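Local coordinates for ADP-ribosylation factor-binding protein GGA2 (Saccharomyces cerevisiae, PDB 3MNM) that may regulate membrane traffic through the trans-Golgi network, binds ARF1 and ARF2, and is represented here by its Ig-like GAE domain, at residues F71-G74 and N75-D78. Sequence-based numbering, arbitrary orientation. Where two conformers were deposited one is given.
Sequences FMIG and NAKD
M72 and A76 meet across a type II beta turn, I73 to A76, in the loop between strands 50-55 and 80-81 of the beta-sandwich GAE domain. The turn is closed by A76 N donating to I73 O (3.1 Å, N-H...O angle 147°), the N-H coming in from off the carbonyl plane. I73 O also accepts a hydrogen bond from N41 ND2, so the turn is tied to strand 38-41. G74, in second place, has backbone angles open to any residue. The third position is the demanding one: it needs a left-handed conformation, usually met by glycine and here by asparagine, N75.

Followed outward, M72 begins with CB lying 3.7 Å from A76 CB. A chi1 of 47° tucks CG over its own backbone, and the extended chain then carries SD past the methyl, 4.2 Å from A76 CB, before CE draws away to 5.7 Å from it. This flexible, apolar side chain is buried against F39 and N41 of strand 38-41, a place suited to methionine. Alanine's small size suits the close of the turn, where A76 CB lies 3.2 Å from I73 O. Its methyl meets two neighbours at about a right angle: M72 CB and, at 4.0 Å from A76 CB, I73 CG2.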
ATOM      1  N   PHE A  71       3.103  13.268  -1.086  1.00 11.67           N
ATOM      2  CA  PHE A  71       2.007  14.211  -0.928  0.64 13.23           C
ATOM      3  C   PHE A  71       0.984  14.062  -2.042  1.00  9.75           C
ATOM      4  O   PHE A  71       1.298  13.622  -3.133  1.00 13.78           O
ATOM      5  CB  PHE A  71       2.540  15.640  -0.935  0.64 13.96           C
ATOM      6  CG  PHE A  71       3.275  15.994  -2.194  0.64 12.33           C
ATOM      7  CD1 PHE A  71       2.603  16.511  -3.288  0.64 16.82           C
ATOM      8  CD2 PHE A  71       4.645  15.810  -2.286  0.64 16.47           C
ATOM      9  CE1 PHE A  71       3.290  16.833  -4.456  0.64 14.77           C
ATOM     10  CE2 PHE A  71       5.327  16.131  -3.436  0.64 15.45           C
ATOM     11  CZ  PHE A  71       4.649  16.651  -4.524  0.64 17.34           C
ATOM     12  N   MET A  72      -0.262  14.409  -1.741  1.00 13.29           N
ATOM     13  CA  MET A  72      -1.280  14.482  -2.783  1.00 13.50           C
ATOM     14  C   MET A  72      -2.369  15.483  -2.419  1.00 13.76           C
ATOM     15  O   MET A  72      -2.711  15.685  -1.254  1.00 13.04           O
ATOM     16  CB  MET A  72      -1.846  13.096  -3.135  1.00 16.97           C
ATOM     17  CG  MET A  72      -2.218  12.290  -1.936  1.00 12.15           C
ATOM     18  SD  MET A  72      -2.805  10.656  -2.480  1.00 13.37           S
ATOM     19  CE  MET A  72      -3.151   9.935  -0.869  1.00 17.45           C
ATOM     20  N   ILE A  73      -2.862  16.170  -3.437  1.00 13.00           N
ATOM     21  CA  ILE A  73      -3.870  17.196  -3.251  0.68 15.63           C
ATOM     22  C   ILE A  73      -5.183  16.564  -2.779  1.00 14.43           C
ATOM     23  O   ILE A  73      -5.380  15.359  -2.933  1.00 13.44           O
ATOM     24  CB  ILE A  73      -4.093  17.957  -4.586  0.68 15.20           C
ATOM     25  CG1 ILE A  73      -4.944  19.202  -4.380  0.68 16.13           C
ATOM     26  CG2 ILE A  73      -4.719  17.063  -5.633  0.68 17.27           C
ATOM     27  CD1 ILE A  73      -4.837  20.192  -5.529  0.68 19.87           C
ATOM     28  N   GLY A  74      -6.068  17.387  -2.217  1.00 15.48           N
ATOM     29  CA  GLY A  74      -7.398  16.940  -1.808  1.00 15.69           C
ATOM     30  C   GLY A  74      -8.074  16.119  -2.895  1.00 14.37           C
ATOM     31  O   GLY A  74      -8.020  16.470  -4.083  1.00 14.60           O
ATOM     32  N   ASN A  75      -8.677  14.992  -2.494  1.00 13.94           N
ATOM     33  CA  ASN A  75      -9.419  14.095  -3.386  1.00 14.26           C
ATOM     34  C   ASN A  75      -8.609  13.415  -4.483  1.00 13.13           C
ATOM     35  O   ASN A  75      -9.176  12.831  -5.401  1.00 16.76           O
ATOM     36  CB  ASN A  75     -10.639  14.801  -4.012  1.00 17.11           C
ATOM     37  CG  ASN A  75     -11.556  15.419  -2.976  1.00 22.44           C
ATOM     38  OD1 ASN A  75     -11.875  16.605  -3.042  1.00 26.82           O
ATOM     39  ND2 ASN A  75     -11.986  14.621  -2.017  1.00 19.14           N
ATOM     40  N   ALA A  76      -7.278  13.473  -4.401  1.00 12.59           N
ATOM     41  CA  ALA A  76      -6.462  12.880  -5.446  1.00 13.41           C
ATOM     42  C   ALA A  76      -6.721  11.394  -5.572  1.00 16.81           C
ATOM     43  O   ALA A  76      -6.650  10.668  -4.584  1.00 16.55           O
ATOM     44  CB  ALA A  76      -4.973  13.121  -5.171  1.00 13.23           C
ATOM     45  N   LYS A  77      -7.006  10.949  -6.786  1.00 14.48           N
ATOM     46  CA  LYS A  77      -7.106   9.519  -7.060  1.00 15.53           C
ATOM     47  C   LYS A  77      -5.756   8.956  -7.475  1.00 17.56           C
ATOM     48  O   LYS A  77      -5.109   9.459  -8.409  1.00 15.01           O
ATOM     49  CB  LYS A  77      -8.176   9.236  -8.124  1.00 20.73           C
ATOM     50  CG  LYS A  77      -9.591   9.343  -7.573  1.00 26.30           C
ATOM     51  CD  LYS A  77     -10.653   9.321  -8.673  1.00 31.50           C
ATOM     52  CE  LYS A  77     -10.596   8.043  -9.497  1.00 40.79           C
ATOM     53  NZ  LYS A  77     -11.669   8.026 -10.545  1.00 48.08           N
ATOM     54  N   ASP A  78      -5.319   7.911  -6.779  1.00 13.93           N
ATOM     55  CA  ASP A  78      -4.027   7.303  -7.072  1.00 15.31           C
ATOM     56  C   ASP A  78      -2.935   8.371  -7.062  1.00 12.63           C
ATOM     57  O   ASP A  78      -2.069   8.413  -7.954  1.00 15.34           O
ATOM     58  CB  ASP A  78      -4.046   6.586  -8.425  1.00 17.80           C
ATOM     59  CG  ASP A  78      -5.025   5.419  -8.451  1.00 18.55           C
ATOM     60  OD1 ASP A  78      -5.484   5.009  -7.368  1.00 16.52           O
ATOM     61  OD2 ASP A  78      -5.327   4.922  -9.552  1.00 22.07           O
TER